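Local coordinates for protein esterase YbfF (Escherichia coli, PDB 3BF7) that probably hydrolyses ester bonds, thioesters perhaps among them, as an alpha/beta-hydrolase whose substrate crevice is formed between the core domain and a helical cap, at residues L21-F26 and V48-H53; M62-M67 and P183-W188; G91-M96 and I112-V117. The protein carries 1 engineered substitution. All coordinates share one frame; numbering follows the deposited sequence.

Contact 1. Residues L21-F26 and V48-H53; sequences LVHGLF and VDVRNH. Engineered in segment 48-53: Val50 (natural residue Met).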
ATOM      1  N   LEU A  21       7.973  -3.390   0.475  1.00  5.94           N
ATOM      2  CA  LEU A  21       6.522  -3.516   0.608  1.00  6.12           C
ATOM      3  C   LEU A  21       5.947  -2.191   1.092  1.00  5.62           C
ATOM      4  O   LEU A  21       6.420  -1.628   2.086  1.00  6.32           O
ATOM      5  CB  LEU A  21       6.192  -4.630   1.605  1.00  7.02           C
ATOM      6  CG  LEU A  21       6.714  -6.020   1.237  1.00  8.68           C
ATOM      7  CD1 LEU A  21       6.653  -6.926   2.453  1.00 11.17           C
ATOM      8  CD2 LEU A  21       5.902  -6.594   0.092  1.00 14.52           C
ATOM      9  N   VAL A  22       4.914  -1.714   0.400  1.00  5.57           N
ATOM     10  CA  VAL A  22       4.290  -0.428   0.707  1.00  5.70           C
ATOM     11  C   VAL A  22       2.780  -0.557   0.932  1.00  5.81           C
ATOM     12  O   VAL A  22       2.030  -0.899   0.018  1.00  5.95           O
ATOM     13  CB  VAL A  22       4.548   0.579  -0.445  1.00  5.94           C
ATOM     14  CG1 VAL A  22       4.179   1.985  -0.004  1.00  6.95           C
ATOM     15  CG2 VAL A  22       6.006   0.508  -0.885  1.00  7.35           C
ATOM     16  N   HIS A  23       2.349  -0.264   2.156  1.00  5.74           N
ATOM     17  CA  HIS A  23       0.944  -0.353   2.553  1.00  6.26           C
ATOM     18  C   HIS A  23       0.049   0.754   1.988  1.00  5.78           C
ATOM     19  O   HIS A  23       0.524   1.701   1.358  1.00  6.20           O
ATOM     20  CB  HIS A  23       0.859  -0.336   4.080  1.00  6.09           C
ATOM     21  CG  HIS A  23       1.248   0.978   4.681  1.00  5.83           C
ATOM     22  ND1 HIS A  23       0.406   2.069   4.689  1.00  5.38           N
ATOM     23  CD2 HIS A  23       2.411   1.399   5.235  1.00  5.59           C
ATOM     24  CE1 HIS A  23       1.034   3.104   5.219  1.00  5.95           C
ATOM     25  NE2 HIS A  23       2.253   2.724   5.558  1.00  6.29           N
ATOM     26  N   GLY A  24      -1.251   0.632   2.256  1.00  6.47           N
ATOM     27  CA  GLY A  24      -2.230   1.594   1.775  1.00  7.29           C
ATOM     28  C   GLY A  24      -2.706   2.598   2.809  1.00  6.35           C
ATOM     29  O   GLY A  24      -2.204   2.640   3.935  1.00  6.46           O
ATOM     30  N   LEU A  25      -3.686   3.411   2.423  1.00  6.49           N
ATOM     31  CA  LEU A  25      -4.225   4.442   3.302  1.00  6.03           C
ATOM     32  C   LEU A  25      -4.681   3.893   4.653  1.00  6.27           C
ATOM     33  O   LEU A  25      -5.370   2.871   4.728  1.00  6.24           O
ATOM     34  CB  LEU A  25      -5.390   5.163   2.614  1.00  6.65           C
ATOM     35  CG  LEU A  25      -5.998   6.347   3.376  1.00  6.67           C
ATOM     36  CD1 LEU A  25      -4.966   7.456   3.565  1.00  7.74           C
ATOM     37  CD2 LEU A  25      -7.201   6.866   2.610  1.00  7.40           C
ATOM     38  N   PHE A  26      -4.281   4.599   5.710  1.00  6.22           N
ATOM     39  CA  PHE A  26      -4.587   4.255   7.100  1.00  6.36           C
ATOM     40  C   PHE A  26      -3.853   3.005   7.573  1.00  5.98           C
ATOM     41  O   PHE A  26      -4.096   2.519   8.676  1.00  7.35           O
ATOM     42  CB  PHE A  26      -6.099   4.085   7.322  1.00  6.76           C
ATOM     43  CG  PHE A  26      -6.895   5.351   7.132  1.00  6.96           C
ATOM     44  CD1 PHE A  26      -6.595   6.504   7.856  1.00  8.21           C
ATOM     45  CD2 PHE A  26      -7.960   5.384   6.237  1.00  7.53           C
ATOM     46  CE1 PHE A  26      -7.346   7.670   7.687  1.00 10.38           C
ATOM     47  CE2 PHE A  26      -8.713   6.543   6.064  1.00  9.01           C
ATOM     48  CZ  PHE A  26      -8.407   7.685   6.789  1.00  9.26           C
ATOM     49  N   VAL A  48       7.996  -0.517   4.716  1.00  6.57           N
ATOM     50  CA  VAL A  48       8.008   0.901   5.048  1.00  7.07           C
ATOM     51  C   VAL A  48       6.697   1.441   5.587  1.00  6.45           C
ATOM     52  O   VAL A  48       5.620   0.892   5.334  1.00  7.26           O
ATOM     53  CB  VAL A  48       8.351   1.777   3.804  1.00  7.93           C
ATOM     54  CG1 VAL A  48       9.551   1.214   3.079  1.00  9.51           C
ATOM     55  CG2 VAL A  48       7.146   1.869   2.862  1.00  8.48           C
ATOM     56  N   ASP A  49       6.811   2.520   6.354  1.00  6.60           N
ATOM     57  CA  ASP A  49       5.641   3.246   6.821  1.00  6.32           C
ATOM     58  C   ASP A  49       5.609   4.417   5.836  1.00  5.95           C
ATOM     59  O   ASP A  49       6.601   5.136   5.681  1.00  6.00           O
ATOM     60  CB  ASP A  49       5.823   3.822   8.231  1.00  6.75           C
ATOM     61  CG  ASP A  49       5.367   2.878   9.331  1.00  6.11           C
ATOM     62  OD1 ASP A  49       4.441   2.066   9.102  1.00  7.39           O
ATOM     63  OD2 ASP A  49       5.928   2.979  10.446  1.00  6.60           O
ATOM     64  N   VAL A  50       4.494   4.588   5.140  1.00  5.55           N
ATOM     65  CA  VAL A  50       4.363   5.703   4.214  1.00  5.80           C
ATOM     66  C   VAL A  50       4.341   6.990   5.049  1.00  5.52           C
ATOM     67  O   VAL A  50       3.993   6.957   6.231  1.00  5.78           O
ATOM     68  CB  VAL A  50       3.051   5.569   3.403  1.00  5.69           C
ATOM     69  CG1 VAL A  50       2.802   6.816   2.561  1.00  6.84           C
ATOM     70  CG2 VAL A  50       3.130   4.332   2.515  1.00  6.46           C
ATOM     71  N   ARG A  51       4.732   8.114   4.457  1.00  5.83           N
ATOM     72  CA  ARG A  51       4.704   9.370   5.196  1.00  6.63           C
ATOM     73  C   ARG A  51       3.305   9.550   5.779  1.00  5.99           C
ATOM     74  O   ARG A  51       2.308   9.125   5.188  1.00  6.03           O
ATOM     75  CB  ARG A  51       5.057  10.561   4.292  1.00  7.03           C
ATOM     76  CG  ARG A  51       4.129  10.771   3.102  1.00  7.04           C
ATOM     77  CD  ARG A  51       4.326  12.154   2.483  1.00  8.35           C
ATOM     78  NE  ARG A  51       5.706  12.368   2.059  1.00  7.84           N
ATOM     79  CZ  ARG A  51       6.238  13.558   1.799  1.00  9.11           C
ATOM     80  NH1 ARG A  51       5.510  14.663   1.913  1.00  9.54           N
ATOM     81  NH2 ARG A  51       7.511  13.645   1.434  1.00  8.96           N
ATOM     82  N   ASN A  52       3.246  10.158   6.960  1.00  6.08           N
ATOM     83  CA  ASN A  52       1.992  10.414   7.654  1.00  6.67           C
ATOM     84  C   ASN A  52       1.285   9.164   8.166  1.00  5.94           C
ATOM     85  O   ASN A  52       0.113   9.223   8.548  1.00  6.83           O
ATOM     86  CB  ASN A  52       1.054  11.232   6.762  1.00  7.43           C
ATOM     87  CG  ASN A  52       1.580  12.630   6.505  1.00  7.59           C
ATOM     88  OD1 ASN A  52       1.657  13.081   5.358  1.00  9.64           O
ATOM     89  ND2 ASN A  52       1.950  13.325   7.574  1.00  7.00           N
ATOM     90  N   HIS A  53       2.002   8.043   8.177  1.00  6.17           N
ATOM     91  CA  HIS A  53       1.478   6.775   8.685  1.00  6.02           C
ATOM     92  C   HIS A  53       2.499   6.143   9.628  1.00  5.88           C
ATOM     93  O   HIS A  53       3.691   6.460   9.571  1.00  6.11           O
ATOM     94  CB  HIS A  53       1.191   5.788   7.543  1.00  6.18           C
ATOM     95  CG  HIS A  53       0.115   6.241   6.606  1.00  5.45           C
ATOM     96  ND1 HIS A  53      -1.151   5.694   6.584  1.00  6.96           N
ATOM     97  CD2 HIS A  53       0.117   7.218   5.672  1.00  4.11           C
ATOM     98  CE1 HIS A  53      -1.882   6.316   5.673  1.00  4.19           C
ATOM     99  NE2 HIS A  53      -1.134   7.243   5.106  1.00  7.99           N
TER
HETATM  100  O   HOH W   1       4.484  -1.124   3.992  1.00  7.07           O
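Where the parallel strands 19-22 and 45-48 of the central sheet run out, their C-terminal ends part, and polar bonds to backbone atoms bridge the gap. Val48 N gives a straight hydrogen bond to Leu21 O at 3.3 Å, almost along the carbonyl axis. A water takes over from there: it donates to Leu21 O and to Val48 O and accepts from His23 N, at 2.9 Å. The His23 ring spans the wider part: with CG in the crowded position between backbone N and carbonyl carbon (chi1 68°), NE2 accepts from Val50 N at 2.9 Å, the N-H straight but 33° out of the ring plane. ND1 donates in plane to a lone pair of Gly24 O at 2.8 Å.

Packing contacts gather at and near this ring. CG2 of the engineered Val50 lies over one face, toward its rim, 3.8 Å from the centroid in a CH-pi contact, and meets Val22 CG1 at 3.6 Å. The His53 ring approaches His23 CE1 obliquely; Phe26 N lies at the edge of the His53 ring, and Leu25 CD1 is 3.9 Å from His53 CE1.

The His23-Gly24 loop runs beside the probable catalytic triad, as the HG loop does in alpha/beta-hydrolases. Because ND1 donates and NE2 accepts, His23 is probably neutral; through NE2 it links the two diverging chains, while the ND1 bond within its own loop fixes the ring's rotation.

Contact 2. Residues M62-M67 and P183-W188; sequences MNYPAM and PHIVGW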
ATOM      1  N   MET A  62       0.904  15.572   0.601  1.00 11.17           N
ATOM      2  CA  MET A  62       0.598  14.175   0.361  1.00 13.02           C
ATOM      3  C   MET A  62       0.172  13.969  -1.096  1.00 13.81           C
ATOM      4  O   MET A  62      -1.008  14.076  -1.425  1.00 17.84           O
ATOM      5  CB  MET A  62      -0.518  13.735   1.313  1.00 15.68           C
ATOM      6  CG  MET A  62      -0.631  12.239   1.496  1.00 15.65           C
ATOM      7  SD  MET A  62       0.787  11.539   2.355  1.00  9.65           S
ATOM      8  CE  MET A  62       0.201   9.850   2.570  1.00 12.35           C
ATOM      9  N   ASN A  63       1.144  13.708  -1.967  1.00 12.15           N
ATOM     10  CA  ASN A  63       0.875  13.447  -3.378  1.00 11.00           C
ATOM     11  C   ASN A  63       1.799  12.314  -3.807  1.00  9.59           C
ATOM     12  O   ASN A  63       2.751  11.979  -3.099  1.00  8.97           O
ATOM     13  CB  ASN A  63       1.070  14.706  -4.241  1.00 12.35           C
ATOM     14  CG  ASN A  63       2.480  15.254  -4.192  1.00 12.69           C
ATOM     15  OD1 ASN A  63       3.430  14.617  -4.644  1.00 14.94           O
ATOM     16  ND2 ASN A  63       2.620  16.456  -3.649  1.00 12.57           N
ATOM     17  N   TYR A  64       1.528  11.714  -4.958  1.00 10.44           N
ATOM     18  CA  TYR A  64       2.334  10.583  -5.368  1.00  8.32           C
ATOM     19  C   TYR A  64       3.782  10.853  -5.757  1.00  9.25           C
ATOM     20  O   TYR A  64       4.648  10.023  -5.488  1.00  8.40           O
ATOM     21  CB  TYR A  64       1.549   9.767  -6.398  1.00  8.60           C
ATOM     22  CG  TYR A  64       0.388   9.087  -5.698  1.00  7.54           C
ATOM     23  CD1 TYR A  64       0.623   8.142  -4.697  1.00  7.72           C
ATOM     24  CD2 TYR A  64      -0.933   9.468  -5.942  1.00  7.91           C
ATOM     25  CE1 TYR A  64      -0.414   7.602  -3.952  1.00  8.08           C
ATOM     26  CE2 TYR A  64      -1.983   8.932  -5.197  1.00  8.15           C
ATOM     27  CZ  TYR A  64      -1.713   8.000  -4.202  1.00  8.15           C
ATOM     28  OH  TYR A  64      -2.730   7.464  -3.446  1.00  8.75           O
ATOM     29  N   PRO A  65       4.075  11.999  -6.392  1.00 10.07           N
ATOM     30  CA  PRO A  65       5.492  12.203  -6.712  1.00 10.21           C
ATOM     31  C   PRO A  65       6.286  12.268  -5.399  1.00  9.74           C
ATOM     32  O   PRO A  65       7.406  11.772  -5.309  1.00  9.67           O
ATOM     33  CB  PRO A  65       5.485  13.532  -7.460  1.00 11.66           C
ATOM     34  CG  PRO A  65       4.195  13.454  -8.218  1.00 12.65           C
ATOM     35  CD  PRO A  65       3.227  12.926  -7.167  1.00 11.56           C
ATOM     36  N   ALA A  66       5.684  12.874  -4.379  1.00  9.92           N
ATOM     37  CA  ALA A  66       6.324  13.003  -3.072  1.00 10.32           C
ATOM     38  C   ALA A  66       6.538  11.632  -2.432  1.00  8.39           C
ATOM     39  O   ALA A  66       7.610  11.350  -1.893  1.00  8.72           O
ATOM     40  CB  ALA A  66       5.478  13.883  -2.156  1.00 12.44           C
ATOM     41  N   MET A  67       5.517  10.780  -2.492  1.00  8.25           N
ATOM     42  CA  MET A  67       5.621   9.444  -1.923  1.00  7.51           C
ATOM     43  C   MET A  67       6.638   8.611  -2.701  1.00  7.04           C
ATOM     44  O   MET A  67       7.341   7.785  -2.123  1.00  7.89           O
ATOM     45  CB  MET A  67       4.249   8.764  -1.908  1.00  7.37           C
ATOM     46  CG  MET A  67       3.320   9.326  -0.835  1.00  8.63           C
ATOM     47  SD  MET A  67       1.737   8.466  -0.686  1.00  8.94           S
ATOM     48  CE  MET A  67       0.626   9.676  -1.389  1.00  8.72           C
ATOM     49  N   PRO A 183      -8.239  14.272  -1.602  1.00  7.26           N
ATOM     50  CA  PRO A 183      -8.453  14.250  -3.053  1.00  8.33           C
ATOM     51  C   PRO A 183      -7.232  13.793  -3.849  1.00  8.52           C
ATOM     52  O   PRO A 183      -7.370  13.200  -4.919  1.00  8.09           O
ATOM     53  CB  PRO A 183      -8.829  15.696  -3.371  1.00 10.15           C
ATOM     54  CG  PRO A 183      -9.497  16.156  -2.111  1.00 12.76           C
ATOM     55  CD  PRO A 183      -8.595  15.588  -1.039  1.00  8.69           C
ATOM     56  N   HIS A 184      -6.042  14.078  -3.330  1.00  7.68           N
ATOM     57  CA  HIS A 184      -4.813  13.698  -4.014  1.00  8.11           C
ATOM     58  C   HIS A 184      -4.501  12.227  -3.805  1.00  8.37           C
ATOM     59  O   HIS A 184      -3.824  11.606  -4.623  1.00 10.76           O
ATOM     60  CB  HIS A 184      -3.641  14.545  -3.517  1.00  8.87           C
ATOM     61  CG  HIS A 184      -3.908  16.014  -3.557  1.00  9.33           C
ATOM     62  ND1 HIS A 184      -4.469  16.638  -4.649  1.00 10.40           N
ATOM     63  CD2 HIS A 184      -3.701  16.982  -2.633  1.00 10.88           C
ATOM     64  CE1 HIS A 184      -4.598  17.929  -4.398  1.00 10.91           C
ATOM     65  NE2 HIS A 184      -4.141  18.163  -3.180  1.00 12.03           N
ATOM     66  N   ILE A 185      -4.993  11.668  -2.707  1.00  8.03           N
ATOM     67  CA  ILE A 185      -4.753  10.265  -2.400  1.00  8.29           C
ATOM     68  C   ILE A 185      -5.659   9.369  -3.251  1.00  8.16           C
ATOM     69  O   ILE A 185      -5.200   8.375  -3.821  1.00  8.25           O
ATOM     70  CB  ILE A 185      -4.962  10.012  -0.891  1.00  7.97           C
ATOM     71  CG1 ILE A 185      -3.946  10.848  -0.096  1.00  9.25           C
ATOM     72  CG2 ILE A 185      -4.799   8.528  -0.569  1.00  9.24           C
ATOM     73  CD1 ILE A 185      -4.191  10.877   1.398  1.00 10.18           C
ATOM     74  N   VAL A 186      -6.941   9.712  -3.348  1.00  8.26           N
ATOM     75  CA  VAL A 186      -7.848   8.931  -4.184  1.00  8.65           C
ATOM     76  C   VAL A 186      -7.610   9.340  -5.635  1.00  6.88           C
ATOM     77  O   VAL A 186      -8.014   8.643  -6.572  1.00  7.33           O
ATOM     78  CB  VAL A 186      -9.330   9.185  -3.818  1.00 11.17           C
ATOM     79  CG1 VAL A 186      -9.585   8.741  -2.399  1.00 14.99           C
ATOM     80  CG2 VAL A 186      -9.678  10.650  -3.987  1.00 14.03           C
ATOM     81  N   GLY A 187      -6.940  10.479  -5.798  1.00  6.93           N
ATOM     82  CA  GLY A 187      -6.629  11.008  -7.111  1.00  7.38           C
ATOM     83  C   GLY A 187      -5.412  10.374  -7.754  1.00  7.60           C
ATOM     84  O   GLY A 187      -4.904   9.342  -7.303  1.00  7.54           O
ATOM     85  N   TRP A 188      -4.923  11.007  -8.813  1.00  8.22           N
ATOM     86  CA  TRP A 188      -3.792  10.461  -9.544  1.00  7.83           C
ATOM     87  C   TRP A 188      -3.228  11.463 -10.535  1.00  9.08           C
ATOM     88  O   TRP A 188      -3.934  12.354 -10.996  1.00  9.71           O
ATOM     89  CB  TRP A 188      -4.252   9.213 -10.307  1.00  7.05           C
ATOM     90  CG  TRP A 188      -3.179   8.527 -11.083  1.00  6.82           C
ATOM     91  CD1 TRP A 188      -3.110   8.378 -12.439  1.00  6.97           C
ATOM     92  CD2 TRP A 188      -2.019   7.886 -10.550  1.00  6.54           C
ATOM     93  NE1 TRP A 188      -1.979   7.678 -12.783  1.00  7.18           N
ATOM     94  CE2 TRP A 188      -1.292   7.360 -11.641  1.00  6.36           C
ATOM     95  CE3 TRP A 188      -1.526   7.696  -9.252  1.00  7.58           C
ATOM     96  CZ2 TRP A 188      -0.093   6.666 -11.475  1.00  7.25           C
ATOM     97  CZ3 TRP A 188      -0.334   7.007  -9.086  1.00  8.46           C
ATOM     98  CH2 TRP A 188       0.369   6.496 -10.193  1.00  7.39           C
TER
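At the edge of the Tyr64 ring lie Ile185 O, in plane and 2.7 Å from OH, and Gly187 O, near the same plane beside CE2. Obliquely to the ring stand His184 O, 3.3 Å from CE2, and the six-membered ring of Trp188, whose plane is turned 51° from that of the tyrosine. CD2 of Tyr64 comes to 3.8 Å from Trp188 CE3. Trp188 reaches this place with CG anti to its backbone N, and its NE1 is held by Gln220.

Beside the rings, Met62, its chain bent at chi2 (67°), sets CG against Ile185 CD1 at 3.8 Å, and Met62 O lies 3.4 Å from His184 CB. Asn63 caps helix 64-78, OD1 accepting from Ala66 N at 2.9 Å from above the carbonyl plane. Helix 182-186 belongs to the insertion between strands 106-112 and 198-201, probably part of the helical cap, so the contact probably seats the cap on the start of a core helix.

Three backbone oxygens gather round the phenol at the end of helix 182-186. His184 O stands obliquely by CE2, whereas Ile185 O and Gly187 O would probably favour the ring's rim over its electron-rich face.

Contact 3. Residues G91-M96 and I112-V117; sequences GGKAVM and IDIAPV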
ATOM      1  N   GLY A  91      -0.319   2.605  -1.540  1.00  5.88           N
ATOM      2  CA  GLY A  91       1.066   2.178  -1.660  1.00  6.47           C
ATOM      3  C   GLY A  91       1.374   1.726  -3.077  1.00  5.59           C
ATOM      4  O   GLY A  91       2.488   1.901  -3.567  1.00  6.65           O
ATOM      5  N   GLY A  92       0.381   1.122  -3.726  1.00  5.79           N
ATOM      6  CA  GLY A  92       0.537   0.691  -5.103  1.00  5.60           C
ATOM      7  C   GLY A  92       0.647   1.911  -6.001  1.00  5.67           C
ATOM      8  O   GLY A  92       1.405   1.906  -6.970  1.00  6.22           O
ATOM      9  N   LYS A  93      -0.117   2.958  -5.697  1.00  5.54           N
ATOM     10  CA  LYS A  93      -0.029   4.181  -6.486  1.00  5.42           C
ATOM     11  C   LYS A  93       1.349   4.829  -6.297  1.00  5.20           C
ATOM     12  O   LYS A  93       1.922   5.354  -7.250  1.00  6.08           O
ATOM     13  CB  LYS A  93      -1.155   5.153  -6.109  1.00  6.12           C
ATOM     14  CG  LYS A  93      -2.427   4.942  -6.928  1.00  6.03           C
ATOM     15  CD  LYS A  93      -3.546   5.875  -6.493  1.00  6.17           C
ATOM     16  CE  LYS A  93      -4.722   5.832  -7.462  1.00  5.90           C
ATOM     17  NZ  LYS A  93      -5.835   6.715  -7.006  1.00  6.64           N
ATOM     18  N   ALA A  94       1.900   4.772  -5.087  1.00  5.73           N
ATOM     19  CA  ALA A  94       3.225   5.342  -4.849  1.00  6.47           C
ATOM     20  C   ALA A  94       4.275   4.588  -5.672  1.00  5.63           C
ATOM     21  O   ALA A  94       5.166   5.194  -6.272  1.00  6.33           O
ATOM     22  CB  ALA A  94       3.570   5.270  -3.365  1.00  7.38           C
ATOM     23  N   VAL A  95       4.162   3.264  -5.701  1.00  6.12           N
ATOM     24  CA  VAL A  95       5.092   2.433  -6.451  1.00  6.06           C
ATOM     25  C   VAL A  95       4.943   2.668  -7.953  1.00  6.21           C
ATOM     26  O   VAL A  95       5.937   2.713  -8.681  1.00  6.61           O
ATOM     27  CB  VAL A  95       4.871   0.943  -6.112  1.00  8.22           C
ATOM     28  CG1 VAL A  95       5.595   0.050  -7.111  1.00 11.31           C
ATOM     29  CG2 VAL A  95       5.354   0.674  -4.689  1.00  8.94           C
ATOM     30  N   MET A  96       3.708   2.814  -8.426  1.00  6.20           N
ATOM     31  CA  MET A  96       3.512   3.079  -9.844  1.00  6.46           C
ATOM     32  C   MET A  96       4.099   4.447 -10.194  1.00  6.55           C
ATOM     33  O   MET A  96       4.703   4.614 -11.252  1.00  6.79           O
ATOM     34  CB  MET A  96       2.029   3.023 -10.218  1.00  6.59           C
ATOM     35  CG  MET A  96       1.459   1.609 -10.191  1.00  6.37           C
ATOM     36  SD  MET A  96      -0.241   1.481 -10.787  1.00  6.57           S
ATOM     37  CE  MET A  96      -1.137   2.264  -9.440  1.00  7.38           C
ATOM     38  N   ILE A 112      -1.348  -4.172  -5.745  1.00  5.42           N
ATOM     39  CA  ILE A 112      -2.469  -4.928  -5.195  1.00  5.96           C
ATOM     40  C   ILE A 112      -3.734  -4.078  -5.086  1.00  5.29           C
ATOM     41  O   ILE A 112      -3.739  -3.023  -4.443  1.00  5.87           O
ATOM     42  CB  ILE A 112      -2.103  -5.520  -3.811  1.00  6.13           C
ATOM     43  CG1 ILE A 112      -0.804  -6.331  -3.923  1.00  6.43           C
ATOM     44  CG2 ILE A 112      -3.229  -6.414  -3.310  1.00  7.40           C
ATOM     45  CD1 ILE A 112      -0.293  -6.882  -2.604  1.00  8.83           C
ATOM     46  N   ASP A 113      -4.789  -4.575  -5.730  1.00  5.89           N
ATOM     47  CA  ASP A 113      -6.114  -3.960  -5.823  1.00  5.92           C
ATOM     48  C   ASP A 113      -6.103  -2.447  -5.952  1.00  5.71           C
ATOM     49  O   ASP A 113      -6.632  -1.716  -5.109  1.00  6.27           O
ATOM     50  CB  ASP A 113      -7.022  -4.376  -4.666  1.00  6.61           C
ATOM     51  CG  ASP A 113      -8.488  -4.293  -5.048  1.00  6.61           C
ATOM     52  OD1 ASP A 113      -9.271  -3.652  -4.320  1.00  6.76           O
ATOM     53  OD2 ASP A 113      -8.851  -4.869  -6.100  1.00  7.17           O
ATOM     54  N   ILE A 114      -5.528  -1.995  -7.057  1.00  6.20           N
ATOM     55  CA  ILE A 114      -5.421  -0.576  -7.337  1.00  5.61           C
ATOM     56  C   ILE A 114      -5.144  -0.351  -8.824  1.00  5.72           C
ATOM     57  O   ILE A 114      -4.514  -1.180  -9.489  1.00  6.89           O
ATOM     58  CB  ILE A 114      -4.275   0.045  -6.487  1.00  6.62           C
ATOM     59  CG1 ILE A 114      -4.281   1.570  -6.598  1.00  7.28           C
ATOM     60  CG2 ILE A 114      -2.931  -0.521  -6.924  1.00  8.35           C
ATOM     61  CD1 ILE A 114      -5.494   2.218  -5.973  1.00  8.52           C
ATOM     62  N   ALA A 115      -5.637   0.769  -9.340  1.00  6.01           N
ATOM     63  CA  ALA A 115      -5.418   1.142 -10.732  1.00  5.99           C
ATOM     64  C   ALA A 115      -4.863   2.565 -10.736  1.00  6.02           C
ATOM     65  O   ALA A 115      -5.143   3.351  -9.827  1.00  6.23           O
ATOM     66  CB  ALA A 115      -6.723   1.089 -11.513  1.00  7.15           C
ATOM     67  N   PRO A 116      -4.052   2.910 -11.747  1.00  5.96           N
ATOM     68  CA  PRO A 116      -3.469   4.252 -11.845  1.00  6.39           C
ATOM     69  C   PRO A 116      -4.501   5.218 -12.414  1.00  6.47           C
ATOM     70  O   PRO A 116      -4.418   5.647 -13.570  1.00  6.68           O
ATOM     71  CB  PRO A 116      -2.274   4.038 -12.770  1.00  6.65           C
ATOM     72  CG  PRO A 116      -2.771   2.976 -13.699  1.00  6.31           C
ATOM     73  CD  PRO A 116      -3.488   2.013 -12.772  1.00  6.39           C
ATOM     74  N   VAL A 117      -5.482   5.547 -11.578  1.00  6.22           N
ATOM     75  CA  VAL A 117      -6.568   6.430 -11.964  1.00  7.08           C
ATOM     76  C   VAL A 117      -7.052   7.267 -10.790  1.00  6.76           C
ATOM     77  O   VAL A 117      -6.845   6.912  -9.629  1.00  6.42           O
ATOM     78  CB  VAL A 117      -7.794   5.620 -12.466  1.00  6.60           C
ATOM     79  CG1 VAL A 117      -7.414   4.778 -13.674  1.00  9.41           C
ATOM     80  CG2 VAL A 117      -8.337   4.736 -11.336  1.00  7.36           C
TER
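The start of helix 90-101, where Gly91 completes the probable nucleophile elbow around Ser89, packs here against the loop leaving strand 106-112, which carries Asp113. Asp113 is hydrogen-bonded to His234, consistent with the Ser-His-Asp triad of alpha/beta-hydrolases. Glycine lets the two backbones come close at Gly92, whose CA lies 4.1 Å from Ile114 CG2; a CB there would clash with that methyl.

Ile114 points toward the helix. Its CG2, in the crowded position between backbone N and carbonyl carbon, faces Gly92 and the Met96 methyl, while CG1, anti to the backbone N, lies 3.9 Å from Lys93 CG. Met96, its chain bent at chi3 (-71°), turns CE back over the Ala115-Pro116 peptide, 3.8 Å from Pro116 N, and rests SD on the proline ring at 3.8 Å from CB. Pro116 centres an inverse gamma turn, which swings the chain round so that Val117 O comes to Lys93.

The lysine chain, extended beyond CG, crosses Ile114 at about a right angle, and NZ donates to Val117 O at 2.8 Å, nearly along the C=O axis. A second carbonyl, Gly187 O, also accepts from NZ. An alanine in place of Lys93 would remove the donor to both carbonyls and the methylenes packed on Ile114, and would probably loosen the loop at Val117.

A buried ammonium held by backbone oxygens would probably keep its charge, stabilised by carbonyl dipoles, and through it the helix grips the loop beyond the probable catalytic acid.

Helix 90-101 is touched by contact 1 and contact 2 as well as forming part of contact 3; the three centres lie 11 to 12 Å apart. Contact 1 reaches it through Val22 CG1, 3.5 Å from Gly91 CA, two residues after the probable nucleophile Ser89. Contact 2 joins contact 3 at Lys93, where Gly187 O lies 2.8 Å from NZ and Trp188 CZ3 is 3.3 Å from Lys93 O. Contacts 1 and 2 meet through methionines: Met62 CE is 3.4 Å from Arg51 O, and Met67 SD 3.8 Å from CG1 of the engineered Val50. Along the chain contact 3 falls between the two segments of contact 2. Together they connect the strand ends and loops beside the probable triad with helix 182-186.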